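PDB 4REL: UDP-glucose:anthocyanidin 3-O-glucosyltransferase from Clitoria ternatea, which belongs to the plant glycosyltransferases of the GT-B fold, in which two Rossmann-like domains face each other across a cleft. Local coordinates for residues A[361-366]-A[370-375]; A[172-177]-A[375-380]. All coordinates share one frame; numbering follows the deposited sequence.

Helix 368-378 serves both contacts, one through its packing onto the loop that precedes it and the other through its meeting with a distant part of the chain. Contact 1 lies within the C-terminal Rossmann-like domain and extends, through Phe365 and Gly366, to the pocket holding KMP. Contact 2 joins the same helix to a loop of the N-terminal domain. Their centres are 8 Å apart, and Ile375 is common to both. Arg373, on the side of the helix turned from the 361-366 loop, connects them: its NE forms a salt bridge of 2.7 Å with Asp177 OD2, while its NH1 pairs with Asp377 OD2. The loop that reaches the ligand thus leads into the helix that also meets the N-terminal domain.

Contact 1 (A[361-366]-A[370-375]); sequences CRPFFG and IAARVI. With KMP (3,5,7-trihydroxy-2-(4-hydroxyphenyl)-4H-chromen-4-one), chain B.
The thiol of Cys361, with SG anti to the carbonyl carbon (chi1 -58°), is directed at Ile375, whose CG2 is itself anti to the backbone N, and SG meets that methyl at 3.8 Å. The CD1 methyl of Ile375 lies nearly as close, so the sulfur sits against both ends of the branched side chain. One turn earlier on the helix, the Ala372 methyl touches both Cys361 CB and the Pro363 ring, and its CB comes within 3.7 Å of Pro363 CG. No hydrogen bond joins the two segments directly. Water 1 bridges them instead, donating to Gly366 O at 2.7 Å and accepting a weak bond from Ile370 N. Within the loop, Phe364 CE1 lies over the centre of the Arg362 guanidinium, 3.2 Å above its plane, while Arg362 NH1 bonds to Pro363 O at 2.7 Å, the oxygen lying in the guanidinium plane and the donor tilted from the carbonyl plane. Gln368 OE1 receives the backbone N-H groups of both Phe364 and Phe365, which probably steadies the bend. There Phe365 presents its ring edge to KMP, CE2 lying 3.2 Å from C19, and Gly366 CA approaches C6 at 3.5 Å. Strand 359-361, this loop and helix 368-378 form the first half of a beta-alpha-beta crossover in the Rossmann-like C-terminal domain; the loop and Gln368 close the PSPG box of plant glycosyltransferases, and the helix continues beyond it.

Contact 2 (A[172-177]-A[375-380]); sequences KLRVED and IQDIWE
The backbones of Lys172 and Asp377 approach to 6.5 Å between CA atoms, where loop 172-177, ending in a 3-10 turn at 175-177, passes a wider pi-type turn of helix 368-378. This is an interdomain contact of the GT-B fold: the loop belongs to the N-terminal domain, the helix to the C-terminal one. The aliphatic part of Lys172 does the touching. Its chain bends at chi2 (-64°) and runs nearly perpendicular to the Asp377 side chain, while CB reaches Ile378 CG1 at 3.9 Å, those two side chains lying alongside and pointing opposite ways. Polar groups meet less directly. Arg174 NH2 stands 4.3 Å from Asp377 OD2, too far for a salt bridge, with no N-H aimed at that oxygen. Within the two segments the guanidinium's direct partner is Glu176: NH1 makes a salt bridge of 3.0 Å to OE2, which lies in the guanidinium plane but is met from above the carboxylate plane. Asp177 OD2 takes the Arg174 N-H, and on the helix Gln376 NE2 bonds to Asp377 OD1, restraining the carboxylate. With Arg373 on its own helix as a salt-bridge partner and Arg174 near, Asp377 is probably ionised. Two waters span the charged gap. Water 3 donates to Asp377 OD2 and accepts a weak bond from Arg174 NH2; water 2 accepts from Arg174 NE at 3.1 Å and donates to Lys172 O at 2.6 Å and to Asp377 OD2 at 2.8 Å.

Contact 1 (A[361-366]-A[370-375])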
loop_
_atom_site.group_PDB
_atom_site.type_symbol
_atom_site.label_atom_id
_atom_site.label_comp_id
_atom_site.label_asym_id
_atom_site.label_seq_id
_atom_site.Cartn_x
_atom_site.Cartn_y
_atom_site.Cartn_z
ATOM N N CYS A 361 4.454 -6.652 13.760
ATOM C CA CYS A 361 4.156 -7.027 12.381
ATOM C C CYS A 361 3.865 -8.507 12.239
ATOM O O CYS A 361 4.603 -9.340 12.753
ATOM C CB CYS A 361 5.355 -6.712 11.486
ATOM S SG CYS A 361 5.874 -4.975 11.510
ATOM N N ARG A 362 2.790 -8.825 11.531
ATOM C CA ARG A 362 2.530 -10.196 11.116
ATOM C C ARG A 362 2.167 -10.150 9.639
ATOM O O ARG A 362 0.991 -10.057 9.289
ATOM C CB ARG A 362 1.384 -10.801 11.939
ATOM C CG ARG A 362 1.356 -12.340 12.004
ATOM C CD ARG A 362 1.216 -12.956 10.615
ATOM N NE ARG A 362 0.660 -14.305 10.594
ATOM C CZ ARG A 362 0.745 -15.118 9.545
ATOM N NH1 ARG A 362 1.368 -14.718 8.441
ATOM N NH2 ARG A 362 0.203 -16.329 9.597
ATOM N N PRO A 363 3.176 -10.235 8.765
ATOM C CA PRO A 363 2.895 -10.163 7.323
ATOM C C PRO A 363 2.186 -11.430 6.837
ATOM O O PRO A 363 2.542 -12.535 7.267
ATOM C CB PRO A 363 4.292 -10.021 6.698
ATOM C CG PRO A 363 5.247 -10.589 7.717
ATOM C CD PRO A 363 4.609 -10.403 9.071
ATOM N N PHE A 364 1.200 -11.272 5.958
ATOM C CA PHE A 364 0.389 -12.398 5.513
ATOM C C PHE A 364 0.570 -12.715 4.035
ATOM O O PHE A 364 0.502 -13.872 3.633
ATOM C CB PHE A 364 -1.102 -12.118 5.769
ATOM C CG PHE A 364 -1.529 -12.296 7.211
ATOM C CD1 PHE A 364 -1.774 -13.562 7.727
ATOM C CD2 PHE A 364 -1.706 -11.196 8.041
ATOM C CE1 PHE A 364 -2.174 -13.730 9.049
ATOM C CE2 PHE A 364 -2.104 -11.358 9.364
ATOM C CZ PHE A 364 -2.335 -12.627 9.865
ATOM N N PHE A 365 0.801 -11.683 3.231
ATOM C CA PHE A 365 0.534 -11.768 1.805
ATOM C C PHE A 365 1.411 -10.790 1.016
ATOM O O PHE A 365 1.777 -9.741 1.528
ATOM C CB PHE A 365 -0.954 -11.440 1.610
ATOM C CG PHE A 365 -1.391 -11.382 0.189
ATOM C CD1 PHE A 365 -1.824 -12.529 -0.463
ATOM C CD2 PHE A 365 -1.402 -10.181 -0.494
ATOM C CE1 PHE A 365 -2.242 -12.479 -1.781
ATOM C CE2 PHE A 365 -1.807 -10.123 -1.811
ATOM C CZ PHE A 365 -2.232 -11.272 -2.458
ATOM N N GLY A 366 1.741 -11.129 -0.229
ATOM C CA GLY A 366 2.402 -10.184 -1.119
ATOM C C GLY A 366 3.742 -9.674 -0.628
ATOM O O GLY A 366 4.598 -10.465 -0.220
ATOM N N ILE A 370 8.333 -7.978 3.038
ATOM C CA ILE A 370 9.395 -7.016 2.796
ATOM C C ILE A 370 9.229 -5.834 3.743
ATOM O O ILE A 370 10.196 -5.376 4.356
ATOM C CB ILE A 370 9.393 -6.504 1.335
ATOM C CG1 ILE A 370 9.479 -7.673 0.343
ATOM C CG2 ILE A 370 10.525 -5.515 1.132
ATOM C CD1 ILE A 370 10.728 -8.549 0.496
ATOM N N ALA A 371 7.997 -5.337 3.852
ATOM C CA ALA A 371 7.697 -4.229 4.742
ATOM C C ALA A 371 8.047 -4.566 6.184
ATOM O O ALA A 371 8.655 -3.747 6.888
ATOM C CB ALA A 371 6.228 -3.820 4.621
ATOM N N ALA A 372 7.672 -5.770 6.619
ATOM C CA ALA A 372 7.920 -6.190 7.989
ATOM C C ALA A 372 9.424 -6.203 8.265
ATOM O O ALA A 372 9.873 -5.752 9.321
ATOM C CB ALA A 372 7.302 -7.569 8.258
ATOM N N ARG A 373 10.199 -6.724 7.321
ATOM C CA ARG A 373 11.656 -6.766 7.476
ATOM C C ARG A 373 12.262 -5.361 7.529
ATOM O O ARG A 373 13.167 -5.100 8.326
ATOM C CB ARG A 373 12.311 -7.575 6.347
ATOM C CG ARG A 373 13.853 -7.668 6.451
ATOM C CD ARG A 373 14.283 -8.480 7.681
ATOM N NE ARG A 373 13.654 -9.793 7.651
ATOM C CZ ARG A 373 13.501 -10.584 8.707
ATOM N NH1 ARG A 373 13.953 -10.213 9.901
ATOM N NH2 ARG A 373 12.893 -11.752 8.568
ATOM N N VAL A 374 11.796 -4.465 6.658
ATOM C CA VAL A 374 12.298 -3.091 6.659
ATOM C C VAL A 374 11.989 -2.444 8.008
ATOM O O VAL A 374 12.844 -1.805 8.633
ATOM C CB VAL A 374 11.707 -2.260 5.494
ATOM C CG1 VAL A 374 12.074 -0.786 5.637
ATOM C CG2 VAL A 374 12.195 -2.796 4.152
ATOM N N ILE A 375 10.768 -2.658 8.478
ATOM C CA ILE A 375 10.343 -2.091 9.754
ATOM C C ILE A 375 11.235 -2.567 10.909
ATOM O O ILE A 375 11.701 -1.773 11.725
ATOM C CB ILE A 375 8.861 -2.434 10.031
ATOM C CG1 ILE A 375 7.959 -1.527 9.191
ATOM C CG2 ILE A 375 8.541 -2.259 11.507
ATOM C CD1 ILE A 375 6.528 -2.045 9.028
HETATM C C1 KMP B . 3.597 -8.688 -4.330
HETATM C C2 KMP B . 3.060 -7.432 -4.100
HETATM C C3 KMP B . 1.590 -7.279 -4.078
HETATM C C4 KMP B . 0.737 -8.465 -4.296
HETATM C C5 KMP B . 1.369 -9.681 -4.524
HETATM C C6 KMP B . 2.762 -9.784 -4.538
HETATM C C9 KMP B . 0.959 -5.961 -3.833
HETATM C C10 KMP B . -0.520 -5.898 -3.831
HETATM C C11 KMP B . -1.294 -7.159 -4.069
HETATM C C14 KMP B . -2.791 -7.188 -4.080
HETATM C C15 KMP B . -3.556 -6.025 -4.141
HETATM C C16 KMP B . -4.941 -6.092 -4.147
HETATM C C17 KMP B . -5.574 -7.323 -4.087
HETATM C C18 KMP B . -4.821 -8.488 -4.028
HETATM C C19 KMP B . -3.434 -8.418 -4.028
HETATM O O12 KMP B . -0.634 -8.355 -4.281
HETATM O O13 KMP B . 1.665 -4.942 -3.640
HETATM O O24 KMP B . -6.936 -7.382 -4.088
HETATM O O27 KMP B . -1.112 -4.694 -3.598
HETATM O O29 KMP B . 3.326 -11.002 -4.767
HETATM O O30 KMP B . 3.857 -6.347 -3.895
HETATM O O HOH W 1 6.871 -10.109 1.224
#

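Contact 2 (A[172-177]-A[375-380])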
loop_
_atom_site.group_PDB
_atom_site.type_symbol
_atom_site.label_atom_id
_atom_site.label_comp_id
_atom_site.label_asym_id
_atom_site.label_seq_id
_atom_site.Cartn_x
_atom_site.Cartn_y
_atom_site.Cartn_z
ATOM N N LYS A 172 19.557 -6.559 4.450
ATOM C CA LYS A 172 18.796 -7.078 5.585
ATOM C C LYS A 172 17.634 -7.981 5.165
ATOM O O LYS A 172 17.131 -8.748 5.982
ATOM C CB LYS A 172 18.286 -5.944 6.481
ATOM C CG LYS A 172 19.363 -5.273 7.326
ATOM C CD LYS A 172 19.968 -6.254 8.328
ATOM C CE LYS A 172 21.095 -5.607 9.132
ATOM N NZ LYS A 172 21.703 -6.557 10.128
ATOM N N LEU A 173 17.198 -7.889 3.907
ATOM C CA LEU A 173 16.114 -8.745 3.425
ATOM C C LEU A 173 16.579 -10.198 3.410
ATOM O O LEU A 173 17.750 -10.483 3.123
ATOM C CB LEU A 173 15.644 -8.339 2.013
ATOM C CG LEU A 173 15.032 -6.951 1.842
ATOM C CD1 LEU A 173 14.498 -6.798 0.441
ATOM C CD2 LEU A 173 13.897 -6.786 2.841
ATOM N N ARG A 174 15.669 -11.107 3.755
ATOM C CA ARG A 174 15.992 -12.526 3.809
ATOM C C ARG A 174 15.131 -13.340 2.861
ATOM O O ARG A 174 14.055 -12.912 2.439
ATOM C CB ARG A 174 15.767 -13.075 5.213
ATOM C CG ARG A 174 16.533 -12.383 6.311
ATOM C CD ARG A 174 16.036 -12.977 7.603
ATOM N NE ARG A 174 16.685 -12.431 8.780
ATOM C CZ ARG A 174 16.438 -12.871 10.010
ATOM N NH1 ARG A 174 15.560 -13.852 10.196
ATOM N NH2 ARG A 174 17.065 -12.336 11.048
ATOM N N VAL A 175 15.615 -14.538 2.555
ATOM C CA VAL A 175 14.871 -15.521 1.792
ATOM C C VAL A 175 13.418 -15.647 2.267
ATOM O O VAL A 175 12.486 -15.641 1.459
ATOM C CB VAL A 175 15.592 -16.881 1.878
ATOM C CG1 VAL A 175 14.644 -18.028 1.592
ATOM C CG2 VAL A 175 16.766 -16.895 0.924
ATOM N N GLU A 176 13.221 -15.712 3.581
ATOM C CA GLU A 176 11.877 -15.918 4.128
ATOM C C GLU A 176 10.933 -14.726 3.926
ATOM O O GLU A 176 9.715 -14.848 4.105
ATOM C CB GLU A 176 11.956 -16.275 5.613
ATOM C CG GLU A 176 12.450 -15.145 6.492
ATOM C CD GLU A 176 12.639 -15.568 7.934
ATOM O OE1 GLU A 176 11.643 -15.965 8.572
ATOM O OE2 GLU A 176 13.786 -15.507 8.425
ATOM N N ASP A 177 11.485 -13.577 3.537
ATOM C CA ASP A 177 10.670 -12.383 3.322
ATOM C C ASP A 177 10.100 -12.284 1.906
ATOM O O ASP A 177 9.181 -11.507 1.661
ATOM C CB ASP A 177 11.494 -11.124 3.605
ATOM C CG ASP A 177 12.123 -11.127 4.987
ATOM O OD1 ASP A 177 11.486 -11.633 5.937
ATOM O OD2 ASP A 177 13.255 -10.606 5.122
ATOM N N ILE A 375 10.768 -2.658 8.478
ATOM C CA ILE A 375 10.343 -2.091 9.754
ATOM C C ILE A 375 11.235 -2.567 10.909
ATOM O O ILE A 375 11.701 -1.773 11.725
ATOM C CB ILE A 375 8.861 -2.434 10.031
ATOM C CG1 ILE A 375 7.959 -1.527 9.191
ATOM C CG2 ILE A 375 8.541 -2.259 11.507
ATOM C CD1 ILE A 375 6.528 -2.045 9.028
ATOM N N GLN A 376 11.482 -3.868 10.979
ATOM C CA GLN A 376 12.254 -4.400 12.095
ATOM C C GLN A 376 13.761 -4.158 11.980
ATOM O O GLN A 376 14.405 -3.795 12.965
ATOM C CB GLN A 376 12.025 -5.902 12.255
ATOM C CG GLN A 376 12.719 -6.482 13.495
ATOM C CD GLN A 376 12.554 -7.981 13.620
ATOM O OE1 GLN A 376 11.577 -8.472 14.200
ATOM N NE2 GLN A 376 13.520 -8.729 13.072
ATOM N N ASP A 377 14.329 -4.390 10.799
ATOM C CA ASP A 377 15.797 -4.483 10.683
ATOM C C ASP A 377 16.488 -3.295 10.021
ATOM O O ASP A 377 17.706 -3.128 10.137
ATOM C CB ASP A 377 16.196 -5.785 9.978
ATOM C CG ASP A 377 15.973 -7.008 10.848
ATOM O OD1 ASP A 377 15.571 -6.846 12.015
ATOM O OD2 ASP A 377 16.207 -8.133 10.363
ATOM N N ILE A 378 15.713 -2.464 9.339
ATOM C CA ILE A 378 16.278 -1.297 8.681
ATOM C C ILE A 378 15.904 -0.013 9.431
ATOM O O ILE A 378 16.769 0.631 10.033
ATOM C CB ILE A 378 15.878 -1.245 7.196
ATOM C CG1 ILE A 378 16.430 -2.480 6.480
ATOM C CG2 ILE A 378 16.399 0.027 6.542
ATOM C CD1 ILE A 378 16.104 -2.516 4.984
ATOM N N TRP A 379 14.621 0.344 9.420
ATOM C CA TRP A 379 14.145 1.484 10.211
ATOM C C TRP A 379 14.252 1.239 11.710
ATOM O O TRP A 379 14.412 2.189 12.488
ATOM C CB TRP A 379 12.686 1.784 9.888
ATOM C CG TRP A 379 12.416 2.124 8.459
ATOM C CD1 TRP A 379 13.299 2.623 7.542
ATOM C CD2 TRP A 379 11.169 1.977 7.776
ATOM N NE1 TRP A 379 12.665 2.810 6.334
ATOM C CE2 TRP A 379 11.359 2.412 6.451
ATOM C CE3 TRP A 379 9.901 1.528 8.162
ATOM C CZ2 TRP A 379 10.332 2.405 5.508
ATOM C CZ3 TRP A 379 8.888 1.516 7.231
ATOM C CH2 TRP A 379 9.107 1.949 5.915
ATOM N N GLU A 380 14.155 -0.032 12.105
ATOM C CA GLU A 380 14.077 -0.430 13.514
ATOM C C GLU A 380 12.986 0.322 14.291
ATOM O O GLU A 380 13.239 0.853 15.378
ATOM C CB GLU A 380 15.444 -0.301 14.199
ATOM C CG GLU A 380 16.523 -1.135 13.506
ATOM C CD GLU A 380 17.852 -1.137 14.234
ATOM O OE1 GLU A 380 18.818 -0.574 13.689
ATOM O OE2 GLU A 380 17.930 -1.706 15.338
HETATM O O HOH W 2 17.780 -9.505 8.428
HETATM O O HOH W 3 17.367 -9.861 11.938
#